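PDB 6SDB: titin,Decorin,Titin from Homo sapiens, which forms the tandem Z1Z2 immunoglobulin domains of titin's Z-disc end, here carrying a decorin-derived peptide as a building block for self-assembling scaffolds. Local coordinates for residues 113-118 / 191-196; 19-24 / 70-75; 121-126 / 159-164; 8-13 / 81-86. All coordinates share one frame; numbering follows the deposited sequence.

The four contacts divide between the two titin immunoglobulin domains of this engineered chain, contacts 2 and 4 in the first and contacts 1 and 3 in the second. In the second domain, contact 1 joins an edge strand to its sheet and contact 3 pairs two strands of the facing sheet. Their centres are about 14 Å apart, and Met-114 SD bridges them, lying 3.8 Å from Val-122 CG2. In the first domain, contact 4 packs one sheet against the other, while contact 2 ties two turns together; their centres are about 26 Å apart. Contacts 1 and 4, centred about 64 Å apart, lie on opposite sides of the chain's centre. An acetate ion sits at Lys-73 of contact 2.

Contact 1: residues 113-118 / 191-196; sequences SMTVRQ and ELLVQG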
loop_
_atom_site.group_PDB
_atom_site.type_symbol
_atom_site.label_atom_id
_atom_site.label_comp_id
_atom_site.label_asym_id
_atom_site.label_seq_id
_atom_site.Cartn_x
_atom_site.Cartn_y
_atom_site.Cartn_z
ATOM N N SER A 113 3.558 8.413 -27.900
ATOM C CA SER A 113 2.878 9.331 -28.823
ATOM C C SER A 113 1.966 8.561 -29.787
ATOM O O SER A 113 2.293 7.460 -30.248
ATOM C CB SER A 113 3.868 10.176 -29.628
ATOM O OG SER A 113 4.482 11.187 -28.833
ATOM N N MET A 114 0.815 9.148 -30.115
ATOM C CA MET A 114 -0.215 8.393 -30.825
ATOM C C MET A 114 -0.897 9.238 -31.888
ATOM O O MET A 114 -1.170 10.424 -31.679
ATOM C CB MET A 114 -1.284 7.884 -29.855
ATOM C CG MET A 114 -0.732 7.077 -28.709
ATOM S SD MET A 114 -2.034 6.335 -27.733
ATOM C CE MET A 114 -2.889 5.415 -29.028
ATOM N N THR A 115 -1.198 8.601 -33.015
ATOM C CA THR A 115 -2.043 9.182 -34.043
ATOM C C THR A 115 -3.226 8.266 -34.260
ATOM O O THR A 115 -3.061 7.096 -34.622
ATOM C CB THR A 115 -1.286 9.408 -35.337
ATOM O OG1 THR A 115 -0.161 10.247 -35.059
ATOM C CG2 THR A 115 -2.187 10.107 -36.332
ATOM N N VAL A 116 -4.412 8.806 -34.020
ATOM C CA VAL A 116 -5.653 8.057 -34.016
ATOM C C VAL A 116 -6.656 8.812 -34.862
ATOM O O VAL A 116 -6.467 9.992 -35.179
ATOM C CB VAL A 116 -6.208 7.866 -32.599
ATOM C CG1 VAL A 116 -5.103 7.473 -31.641
ATOM C CG2 VAL A 116 -6.856 9.123 -32.152
ATOM N N ARG A 117 -7.729 8.119 -35.232
ATOM C CA ARG A 117 -8.787 8.837 -35.917
ATOM C C ARG A 117 -9.935 9.320 -35.044
ATOM O O ARG A 117 -10.206 8.833 -33.938
ATOM C CB ARG A 117 -9.302 8.060 -37.107
ATOM C CG ARG A 117 -9.549 9.066 -38.184
ATOM C CD ARG A 117 -9.567 8.564 -39.572
ATOM N NE ARG A 117 -10.211 9.621 -40.349
ATOM C CZ ARG A 117 -9.798 10.204 -41.474
ATOM N NH1 ARG A 117 -8.528 10.091 -41.886
ATOM N NH2 ARG A 117 -10.586 11.128 -41.990
ATOM N N GLN A 118 -10.635 10.296 -35.609
ATOM C CA GLN A 118 -11.735 10.965 -34.943
ATOM C C GLN A 118 -12.796 9.936 -34.593
ATOM O O GLN A 118 -13.163 9.090 -35.421
ATOM C CB GLN A 118 -12.298 12.036 -35.880
ATOM C CG GLN A 118 -13.328 12.947 -35.259
ATOM C CD GLN A 118 -13.868 13.995 -36.232
ATOM O OE1 GLN A 118 -13.410 14.117 -37.367
ATOM N NE2 GLN A 118 -14.867 14.746 -35.785
ATOM N N GLU A 191 2.977 13.357 -27.851
ATOM C CA GLU A 191 2.058 14.072 -28.721
ATOM C C GLU A 191 0.881 13.176 -29.096
ATOM O O GLU A 191 1.050 11.973 -29.342
ATOM C CB GLU A 191 2.743 14.573 -29.980
ATOM C CG GLU A 191 1.844 15.443 -30.841
ATOM C CD GLU A 191 1.735 16.860 -30.318
ATOM O OE1 GLU A 191 2.390 17.175 -29.305
ATOM O OE2 GLU A 191 0.999 17.662 -30.925
ATOM N N LEU A 192 -0.319 13.753 -29.078
ATOM C CA LEU A 192 -1.505 13.076 -29.569
ATOM C C LEU A 192 -2.046 13.850 -30.763
ATOM O O LEU A 192 -2.364 15.038 -30.645
ATOM C CB LEU A 192 -2.571 12.965 -28.481
ATOM C CG LEU A 192 -3.912 12.414 -28.983
ATOM C CD1 LEU A 192 -3.799 10.920 -29.228
ATOM C CD2 LEU A 192 -5.042 12.718 -28.012
ATOM N N LEU A 193 -2.166 13.176 -31.903
ATOM C CA LEU A 193 -2.779 13.752 -33.095
ATOM C C LEU A 193 -3.951 12.891 -33.514
ATOM O O LEU A 193 -3.796 11.678 -33.692
ATOM C CB LEU A 193 -1.793 13.827 -34.252
ATOM C CG LEU A 193 -0.459 14.419 -33.864
ATOM C CD1 LEU A 193 0.624 13.791 -34.717
ATOM C CD2 LEU A 193 -0.543 15.919 -34.051
ATOM N N VAL A 194 -5.100 13.520 -33.729
ATOM C CA VAL A 194 -6.314 12.820 -34.128
ATOM C C VAL A 194 -6.767 13.423 -35.452
ATOM O O VAL A 194 -6.971 14.639 -35.556
ATOM C CB VAL A 194 -7.389 12.900 -33.022
ATOM C CG1 VAL A 194 -6.815 12.403 -31.685
ATOM C CG2 VAL A 194 -7.762 14.264 -32.787
ATOM N N GLN A 195 -6.866 12.589 -36.478
ATOM C CA GLN A 195 -7.152 13.095 -37.810
ATOM C C GLN A 195 -8.651 13.329 -38.033
ATOM O O GLN A 195 -9.489 12.599 -37.502
ATOM C CB GLN A 195 -6.595 12.120 -38.831
ATOM C CG GLN A 195 -6.583 12.687 -40.232
ATOM C CD GLN A 195 -5.929 11.745 -41.218
ATOM O OE1 GLN A 195 -5.331 10.721 -40.840
ATOM N NE2 GLN A 195 -6.126 12.031 -42.497
ATOM N N GLY A 196 -8.985 14.355 -38.844
ATOM C CA GLY A 196 -10.366 14.777 -39.088
ATOM C C GLY A 196 -11.286 13.941 -39.973
ATOM O O GLY A 196 -11.551 12.774 -39.676
#
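Val-116 and Val-194 lie side by side and point the same way, with CG2 of Val-116 against CG1 of Val-194. They belong to the parallel pair that 114-117 makes with the end of 184-195, the A'-G pairing of an I-set immunoglobulin domain, here in the second titin domain. On the same face CB of Met-114 meets CD1 of Leu-192 at 4.0 Å. In Met-114, CG anti to the carbonyl carbon (chi1 -55°) and an extended second torsion carry SD away from 184-195 toward Val-122 and Leu-124 of the facing sheet; the bend at chi3 turns only the terminal CE.

Between the strands, Met-114 N reaches Glu-191 O and Leu-193 N returns to Met-114 O, both at 2.9 Å. The same alternation continues as Val-116 N bonds to Leu-193 O and Gln-195 N to Val-116 O. Residue 114 thus binds on both sides of residue 192, as a parallel bridge requires.

The opposite face is exposed. There Thr-115 turns OG1 toward CD1 of Leu-193, and the poorly ordered guanidinium of Arg-117 has CG of Gln-195 over one face, its plane 47° from the amide. Gln-118 N makes a weak bond to Gln-195 O. At the other end the side chain of Ser-113 extends the pairing: Glu-191 N donates to Ser-113 OG at 2.8 Å, almost straight at 171°.

Contact 2: residues 19-24 / 70-75; sequences VLEGST and AVTKAN. With ACT (acetate ion), chain F.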
loop_
_atom_site.group_PDB
_atom_site.type_symbol
_atom_site.label_atom_id
_atom_site.label_comp_id
_atom_site.label_asym_id
_atom_site.label_seq_id
_atom_site.Cartn_x
_atom_site.Cartn_y
_atom_site.Cartn_z
ATOM N N VAL A 19 8.477 -3.243 6.989
ATOM C CA VAL A 19 7.290 -2.463 6.677
ATOM C C VAL A 19 7.718 -1.052 6.291
ATOM O O VAL A 19 8.643 -0.492 6.893
ATOM C CB VAL A 19 6.328 -2.484 7.884
ATOM C CG1 VAL A 19 5.346 -1.350 7.837
ATOM C CG2 VAL A 19 5.612 -3.830 7.942
ATOM N N LEU A 20 7.039 -0.467 5.306
ATOM C CA LEU A 20 7.394 0.879 4.871
ATOM C C LEU A 20 6.897 1.927 5.849
ATOM O O LEU A 20 5.770 1.850 6.343
ATOM C CB LEU A 20 6.780 1.181 3.508
ATOM C CG LEU A 20 7.527 0.705 2.283
ATOM C CD1 LEU A 20 6.940 1.369 1.048
ATOM C CD2 LEU A 20 8.986 1.027 2.449
ATOM N N GLU A 21 7.730 2.941 6.078
ATOM C CA GLU A 21 7.348 4.058 6.936
ATOM C C GLU A 21 5.997 4.630 6.510
ATOM O O GLU A 21 5.706 4.767 5.320
ATOM C CB GLU A 21 8.425 5.142 6.896
ATOM C CG GLU A 21 8.358 6.096 8.046
ATOM C CD GLU A 21 9.732 6.605 8.458
ATOM O OE1 GLU A 21 10.667 6.526 7.623
ATOM O OE2 GLU A 21 9.867 7.088 9.619
ATOM N N GLY A 22 5.135 4.892 7.488
ATOM C CA GLY A 22 3.837 5.467 7.210
ATOM C C GLY A 22 2.717 4.482 6.964
ATOM O O GLY A 22 1.543 4.855 7.103
ATOM N N SER A 23 3.033 3.249 6.586
ATOM C CA SER A 23 2.004 2.250 6.354
ATOM C C SER A 23 1.527 1.645 7.673
ATOM O O SER A 23 1.970 2.013 8.762
ATOM C CB SER A 23 2.534 1.143 5.453
ATOM O OG SER A 23 3.505 0.379 6.151
ATOM N N THR A 24 0.621 0.680 7.565
ATOM C CA THR A 24 0.039 0.007 8.717
ATOM C C THR A 24 0.668 -1.377 8.842
ATOM O O THR A 24 0.486 -2.227 7.965
ATOM C CB THR A 24 -1.475 -0.125 8.569
ATOM O OG1 THR A 24 -2.057 1.171 8.377
ATOM C CG2 THR A 24 -2.058 -0.779 9.804
ATOM N N ALA A 70 0.016 3.924 10.753
ATOM C CA ALA A 70 0.865 5.117 10.660
ATOM C C ALA A 70 2.239 4.852 11.243
ATOM O O ALA A 70 2.768 5.625 12.047
ATOM C CB ALA A 70 0.202 6.312 11.338
ATOM N N VAL A 71 2.786 3.700 10.872
ATOM C CA VAL A 71 4.002 3.206 11.500
ATOM C C VAL A 71 5.160 4.166 11.297
ATOM O O VAL A 71 5.270 4.834 10.262
ATOM C CB VAL A 71 4.300 1.800 10.970
ATOM C CG1 VAL A 71 5.065 1.843 9.573
ATOM C CG2 VAL A 71 4.998 1.044 12.051
ATOM N N THR A 72 5.999 4.276 12.315
ATOM C CA THR A 72 7.238 5.022 12.230
ATOM C C THR A 72 8.378 4.199 12.806
ATOM O O THR A 72 8.144 3.141 13.384
ATOM C CB THR A 72 7.100 6.360 12.936
ATOM O OG1 THR A 72 8.349 7.042 12.860
ATOM C CG2 THR A 72 6.741 6.162 14.397
ATOM N N LYS A 73 9.608 4.735 12.700
ATOM C CA LYS A 73 10.793 3.973 13.098
ATOM C C LYS A 73 10.779 3.644 14.589
ATOM O O LYS A 73 11.342 2.618 15.013
ATOM C CB LYS A 73 12.078 4.737 12.726
ATOM C CG LYS A 73 12.551 4.532 11.273
ATOM C CD LYS A 73 14.018 4.938 11.097
ATOM C CE LYS A 73 14.749 4.192 9.959
ATOM N NZ LYS A 73 14.215 4.498 8.612
ATOM N N ALA A 74 10.079 4.449 15.383
ATOM C CA ALA A 74 9.954 4.136 16.789
ATOM C C ALA A 74 9.154 2.864 17.031
ATOM O O ALA A 74 9.238 2.304 18.127
ATOM C CB ALA A 74 9.307 5.300 17.512
ATOM N N ASN A 75 8.385 2.394 16.047
ATOM C CA ASN A 75 7.645 1.149 16.200
ATOM C C ASN A 75 8.480 -0.093 15.926
ATOM O O ASN A 75 8.025 -1.202 16.231
ATOM C CB ASN A 75 6.431 1.157 15.286
ATOM C CG ASN A 75 5.449 2.215 15.667
ATOM O OD1 ASN A 75 5.086 3.058 14.858
ATOM N ND2 ASN A 75 5.017 2.191 16.918
HETATM C C ACT F . 16.164 3.313 5.000
HETATM O O ACT F . 15.913 3.847 6.086
HETATM O OXT ACT F . 16.123 2.095 4.699
HETATM C CH3 ACT F . 16.571 4.283 3.856
HETATM O O HOH W 1 11.299 8.376 11.941
#
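Val-71 turns CG1 into the position between its backbone N and carbonyl carbon (chi1 83°), which brings that methyl against segment 19-24: it lies 3.6 Å from CG1 of Val-19 and also meets the carbonyl oxygens of Leu-20 and Ser-23. Ser-23 adopts the same kind of first torsion, 69°, and this folds OG back onto its own turn, where it donates to Leu-20 O at 2.7 Å, in the carbonyl plane and on a lone pair. Because Ser-23 N binds the same oxygen, Leu-20 O is gripped twice.

The backbone bond closes a type II beta turn from Leu-20 to Ser-23, with Gly-22 at a positive phi, and the hydroxyl reinforces it. In immunoglobulin terms the turn leads from strand A' toward strand B of the first titin domain, and it meets the loop between strands E and F. Two backbone bonds join them. Gly-22 N donates to Val-71 O, tilted 22° from the carbonyl plane, and Val-71 N donates to Ser-23 O; each is 2.8 Å long. Val-71 is therefore held by both of its backbone polar atoms, while its buried side chain also packs on Val-98.

Farther along, Asn-75 OD1 accepts Thr-72 N at 3.0 Å, and Asn-75 N binds Thr-72 O, which fixes the start of the short 3-10 turn at 73-75. Toward solvent, a water donates to Glu-21 OE2 and is weakly linked to Thr-72 OG1. Lys-73 NZ comes only to 4.2 Å from Glu-21 OE1, beyond a salt bridge, and instead donates at 3.1 Å to oxygen O of an acetate, probably from the crystallisation liquor.

Contact 3: residues 121-126 / 159-164; sequences QVRLQV and LYSLLI
Leu-124 N donates to Leu-162 O at 2.7 Å, nearly straight at 171° and in the carbonyl plane. Leu-162 N answers to Leu-124 O, 2.8 Å away, but arrives tilted 23° from that carbonyl's plane. Equivalent pairs of bonds join Val-122 to Ile-164 and Val-126 to Tyr-160. Val-122 N to Ile-164 O is the longest of the six, at 3.2 Å.

This is the antiparallel B-E pairing at the middle of the four-stranded sheet of the second titin immunoglobulin domain. Its inner face carries Val-122, Leu-124 and Val-126 from one strand and Tyr-160, Leu-162 and Ile-164 from the other, all buried. Val-122 and Ile-164 stand side by side, with CG1 of the valine against CB and CD1 of the isoleucine. Leu-124, Leu-162 and Ile-164 all reach Tyr-175 of the facing sheet, while Tyr-160 directs its ring away from Val-126 toward Val-136 and Phe-138.

The other face carries Arg-123, Gln-125, Ser-161 and Leu-163. Leu-163 sends CD1 over one face of the Arg-123 guanidinium, 3.6 Å above its plane and offset toward the rim. Gln-121 and Leu-159 flank this face at its two ends. CG of Gln-121 rests 3.7 Å from that same CD1 of Leu-163. Leu-159, its CG anti to the backbone N (chi1 -178°), swings its methyls across the amide of Gln-125, CD1 toward NE2 and CD2 toward OE1.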
loop_
_atom_site.group_PDB
_atom_site.type_symbol
_atom_site.label_atom_id
_atom_site.label_comp_id
_atom_site.label_asym_id
_atom_site.label_seq_id
_atom_site.Cartn_x
_atom_site.Cartn_y
_atom_site.Cartn_z
ATOM N N GLN A 121 -11.519 5.757 -29.452
ATOM C CA GLN A 121 -11.187 5.856 -28.043
ATOM C C GLN A 121 -9.682 5.721 -27.881
ATOM O O GLN A 121 -9.071 4.836 -28.484
ATOM C CB GLN A 121 -11.917 4.763 -27.278
ATOM C CG GLN A 121 -11.280 4.328 -26.007
ATOM C CD GLN A 121 -12.128 3.273 -25.344
ATOM O OE1 GLN A 121 -13.354 3.415 -25.273
ATOM N NE2 GLN A 121 -11.496 2.194 -24.872
ATOM N N VAL A 122 -9.078 6.590 -27.078
ATOM C CA VAL A 122 -7.632 6.562 -26.895
ATOM C C VAL A 122 -7.307 6.484 -25.409
ATOM O O VAL A 122 -7.867 7.217 -24.586
ATOM C CB VAL A 122 -6.911 7.753 -27.579
ATOM C CG1 VAL A 122 -7.589 9.042 -27.296
ATOM C CG2 VAL A 122 -5.460 7.827 -27.126
ATOM N N ARG A 123 -6.377 5.599 -25.077
ATOM C CA ARG A 123 -5.933 5.392 -23.711
ATOM C C ARG A 123 -4.482 5.819 -23.622
ATOM O O ARG A 123 -3.627 5.266 -24.323
ATOM C CB ARG A 123 -6.083 3.924 -23.317
ATOM C CG ARG A 123 -5.858 3.650 -21.854
ATOM C CD ARG A 123 -6.050 2.184 -21.541
ATOM N NE ARG A 123 -7.393 1.712 -21.874
ATOM C CZ ARG A 123 -8.411 1.675 -21.016
ATOM N NH1 ARG A 123 -8.245 2.095 -19.757
ATOM N NH2 ARG A 123 -9.595 1.215 -21.418
ATOM N N LEU A 124 -4.208 6.792 -22.761
ATOM C CA LEU A 124 -2.853 7.268 -22.498
ATOM C C LEU A 124 -2.423 6.730 -21.136
ATOM O O LEU A 124 -2.932 7.180 -20.102
ATOM C CB LEU A 124 -2.801 8.793 -22.517
ATOM C CG LEU A 124 -2.943 9.479 -23.877
ATOM C CD1 LEU A 124 -2.755 10.979 -23.690
ATOM C CD2 LEU A 124 -1.938 8.912 -24.892
ATOM N N GLN A 125 -1.465 5.800 -21.130
ATOM C CA GLN A 125 -1.066 5.097 -19.914
ATOM C C GLN A 125 0.390 5.374 -19.571
ATOM O O GLN A 125 1.234 5.524 -20.459
ATOM C CB GLN A 125 -1.226 3.580 -20.023
ATOM C CG GLN A 125 -2.622 3.083 -20.191
ATOM C CD GLN A 125 -2.712 1.574 -20.002
ATOM O OE1 GLN A 125 -3.764 1.049 -19.637
ATOM N NE2 GLN A 125 -1.603 0.874 -20.233
ATOM N N VAL A 126 0.669 5.461 -18.277
ATOM C CA VAL A 126 2.025 5.400 -17.759
ATOM C C VAL A 126 2.031 4.395 -16.621
ATOM O O VAL A 126 0.995 4.118 -16.006
ATOM C CB VAL A 126 2.542 6.775 -17.280
ATOM C CG1 VAL A 126 2.623 7.743 -18.454
ATOM C CG2 VAL A 126 1.647 7.328 -16.155
ATOM N N LEU A 159 -0.283 1.663 -12.406
ATOM C CA LEU A 159 -0.661 2.014 -13.769
ATOM C C LEU A 159 -1.694 3.139 -13.746
ATOM O O LEU A 159 -2.758 3.003 -13.134
ATOM C CB LEU A 159 -1.199 0.798 -14.515
ATOM C CG LEU A 159 -1.542 1.158 -15.953
ATOM C CD1 LEU A 159 -0.457 0.659 -16.893
ATOM C CD2 LEU A 159 -2.916 0.622 -16.329
ATOM N N TYR A 160 -1.363 4.252 -14.396
ATOM C CA TYR A 160 -2.211 5.439 -14.441
ATOM C C TYR A 160 -2.642 5.705 -15.879
ATOM O O TYR A 160 -1.794 5.831 -16.767
ATOM C CB TYR A 160 -1.469 6.656 -13.869
ATOM C CG TYR A 160 -1.008 6.459 -12.441
ATOM C CD1 TYR A 160 0.175 5.782 -12.155
ATOM C CD2 TYR A 160 -1.765 6.932 -11.379
ATOM C CE1 TYR A 160 0.595 5.601 -10.857
ATOM C CE2 TYR A 160 -1.359 6.753 -10.083
ATOM C CZ TYR A 160 -0.178 6.089 -9.819
ATOM O OH TYR A 160 0.223 5.914 -8.509
ATOM N N SER A 161 -3.950 5.821 -16.098
ATOM C CA SER A 161 -4.521 5.886 -17.433
ATOM C C SER A 161 -5.378 7.128 -17.544
ATOM O O SER A 161 -6.116 7.460 -16.611
ATOM C CB SER A 161 -5.387 4.665 -17.746
ATOM O OG SER A 161 -4.854 3.494 -17.162
ATOM N N LEU A 162 -5.206 7.856 -18.641
ATOM C CA LEU A 162 -6.191 8.819 -19.113
ATOM C C LEU A 162 -6.926 8.176 -20.283
ATOM O O LEU A 162 -6.299 7.737 -21.257
ATOM C CB LEU A 162 -5.547 10.135 -19.549
ATOM C CG LEU A 162 -6.456 10.993 -20.447
ATOM C CD1 LEU A 162 -7.745 11.394 -19.716
ATOM C CD2 LEU A 162 -5.714 12.233 -20.958
ATOM N N LEU A 163 -8.245 8.102 -20.190
ATOM C CA LEU A 163 -9.030 7.472 -21.239
ATOM C C LEU A 163 -9.914 8.529 -21.873
ATOM O O LEU A 163 -10.891 8.979 -21.262
ATOM C CB LEU A 163 -9.872 6.327 -20.706
ATOM C CG LEU A 163 -10.783 5.831 -21.821
ATOM C CD1 LEU A 163 -10.098 4.690 -22.512
ATOM C CD2 LEU A 163 -12.162 5.443 -21.298
ATOM N N ILE A 164 -9.601 8.874 -23.111
ATOM C CA ILE A 164 -10.402 9.811 -23.886
ATOM C C ILE A 164 -11.515 9.027 -24.579
ATOM O O ILE A 164 -11.249 8.132 -25.390
ATOM C CB ILE A 164 -9.525 10.560 -24.893
ATOM C CG1 ILE A 164 -8.315 11.157 -24.167
ATOM C CG2 ILE A 164 -10.330 11.612 -25.644
ATOM C CD1 ILE A 164 -7.468 12.079 -25.031
#

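Contact 4: residues 8-13 / 81-86; sequences PTFTQP and LKATNG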
loop_
_atom_site.group_PDB
_atom_site.type_symbol
_atom_site.label_atom_id
_atom_site.label_comp_id
_atom_site.label_asym_id
_atom_site.label_seq_id
_atom_site.Cartn_x
_atom_site.Cartn_y
_atom_site.Cartn_z
ATOM N N PRO A 8 -1.492 -24.352 25.247
ATOM C CA PRO A 8 -1.663 -23.463 24.099
ATOM C C PRO A 8 -0.600 -23.707 23.057
ATOM O O PRO A 8 0.522 -24.116 23.358
ATOM C CB PRO A 8 -1.525 -22.058 24.698
ATOM C CG PRO A 8 -1.616 -22.238 26.128
ATOM C CD PRO A 8 -1.061 -23.592 26.420
ATOM N N THR A 9 -0.977 -23.474 21.814
ATOM C CA THR A 9 0.003 -23.565 20.754
ATOM C C THR A 9 -0.415 -22.629 19.633
ATOM O O THR A 9 -1.591 -22.264 19.508
ATOM C CB THR A 9 0.182 -25.000 20.274
ATOM O OG1 THR A 9 1.429 -25.084 19.573
ATOM C CG2 THR A 9 -0.996 -25.450 19.390
ATOM N N PHE A 10 0.576 -22.182 18.869
ATOM C CA PHE A 10 0.334 -21.279 17.759
ATOM C C PHE A 10 0.187 -22.096 16.486
ATOM O O PHE A 10 1.146 -22.706 16.016
ATOM C CB PHE A 10 1.444 -20.243 17.649
ATOM C CG PHE A 10 1.364 -19.201 18.689
ATOM C CD1 PHE A 10 0.475 -18.151 18.560
ATOM C CD2 PHE A 10 2.157 -19.275 19.820
ATOM C CE1 PHE A 10 0.389 -17.173 19.537
ATOM C CE2 PHE A 10 2.077 -18.302 20.811
ATOM C CZ PHE A 10 1.192 -17.248 20.670
ATOM N N THR A 11 -1.034 -22.115 15.950
ATOM C CA THR A 11 -1.325 -22.745 14.666
ATOM C C THR A 11 -0.754 -21.945 13.508
ATOM O O THR A 11 -0.271 -22.519 12.526
ATOM C CB THR A 11 -2.845 -22.840 14.522
ATOM O OG1 THR A 11 -3.336 -23.923 15.315
ATOM C CG2 THR A 11 -3.257 -23.006 13.085
ATOM N N GLN A 12 -0.758 -20.624 13.637
ATOM C CA GLN A 12 -0.095 -19.722 12.712
ATOM C C GLN A 12 0.679 -18.787 13.626
ATOM O O GLN A 12 0.071 -18.148 14.510
ATOM C CB GLN A 12 -1.067 -18.954 11.821
ATOM C CG GLN A 12 -0.413 -17.854 11.012
ATOM C CD GLN A 12 -1.420 -16.883 10.422
ATOM O OE1 GLN A 12 -2.503 -17.281 9.990
ATOM N NE2 GLN A 12 -1.066 -15.598 10.400
ATOM N N PRO A 13 1.998 -18.742 13.523
ATOM C CA PRO A 13 2.791 -17.877 14.389
ATOM C C PRO A 13 3.000 -16.501 13.760
ATOM O O PRO A 13 2.705 -16.268 12.586
ATOM C CB PRO A 13 4.111 -18.645 14.468
ATOM C CG PRO A 13 4.242 -19.230 13.074
ATOM C CD PRO A 13 2.847 -19.486 12.575
ATOM N N LEU A 81 3.709 -12.460 21.366
ATOM C CA LEU A 81 2.358 -12.828 21.737
ATOM C C LEU A 81 2.472 -14.016 22.676
ATOM O O LEU A 81 3.135 -15.005 22.346
ATOM C CB LEU A 81 1.540 -13.173 20.498
ATOM C CG LEU A 81 0.105 -13.620 20.714
ATOM C CD1 LEU A 81 -0.662 -12.542 21.489
ATOM C CD2 LEU A 81 -0.500 -13.884 19.350
ATOM N N LYS A 82 1.891 -13.897 23.869
ATOM C CA LYS A 82 1.906 -14.967 24.859
ATOM C C LYS A 82 0.484 -15.488 25.047
ATOM O O LYS A 82 -0.423 -14.714 25.346
ATOM C CB LYS A 82 2.509 -14.507 26.190
ATOM C CG LYS A 82 4.031 -14.288 26.128
ATOM C CD LYS A 82 4.730 -13.783 27.425
ATOM C CE LYS A 82 6.262 -13.491 27.178
ATOM N NZ LYS A 82 7.192 -14.653 26.831
ATOM N N ALA A 83 0.294 -16.794 24.844
ATOM C CA ALA A 83 -0.982 -17.474 25.046
ATOM C C ALA A 83 -0.837 -18.433 26.227
ATOM O O ALA A 83 0.081 -19.262 26.246
ATOM C CB ALA A 83 -1.403 -18.235 23.783
ATOM N N THR A 84 -1.764 -18.355 27.189
ATOM C CA THR A 84 -1.583 -19.026 28.479
ATOM C C THR A 84 -2.866 -19.673 28.968
ATOM O O THR A 84 -3.929 -19.050 28.927
ATOM C CB THR A 84 -1.115 -18.028 29.550
ATOM O OG1 THR A 84 -0.247 -17.044 28.967
ATOM C CG2 THR A 84 -0.407 -18.748 30.648
ATOM N N ASN A 85 -2.767 -20.915 29.431
ATOM C CA ASN A 85 -3.818 -21.532 30.236
ATOM C C ASN A 85 -3.147 -22.412 31.282
ATOM O O ASN A 85 -1.926 -22.372 31.459
ATOM C CB ASN A 85 -4.837 -22.287 29.368
ATOM C CG ASN A 85 -4.212 -23.369 28.502
ATOM O OD1 ASN A 85 -3.222 -23.990 28.865
ATOM N ND2 ASN A 85 -4.806 -23.597 27.345
ATOM N N GLY A 86 -3.953 -23.215 31.982
ATOM C CA GLY A 86 -3.438 -24.000 33.094
ATOM C C GLY A 86 -2.438 -25.080 32.716
ATOM O O GLY A 86 -1.663 -25.522 33.575
#
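Strands 8-10 and 81-85 run roughly antiparallel, 152° between their directions, but their axes approach no closer than 6.8 Å and no hydrogen bond links the two segments. They belong to different sheets: 6-10 pairs with 25-34, whereas 77-85 lies within the mixed sheet. The contact therefore spans the beta sandwich of the first titin immunoglobulin domain, between strands A and F. Beyond Phe-10 a classic bulge, with Thr-11 and Gln-12 opposite His-30, redirects the chain to strand 17-20 in the other sheet.

Pro-8 points toward the opposite strand and sets CB 3.9 Å from CB of Ala-83. Its ring atom CD meets OD1 of Asn-85, whose side chain comes from the opposite direction. That amide is tied down outside the contact, with ND2 bonded to Pro-35 O and OD1 to Ser-87 N.

Phe-10 has CG anti to its carbonyl carbon (chi1 -75°), which swings the far end of the ring onto Leu-81. CE1 touches CD2 of that leucine, and CZ reaches Leu-81 O at 3.4 Å and, more loosely, CB of Ala-83 at 4.2 Å.

With no polar bond crossing between the segments, the contact rests on van der Waals packing of Pro-8 and Phe-10, partly against methyls and partly against carbonyl and amide oxygens, and each strand's backbone bonding is left to its own sheet.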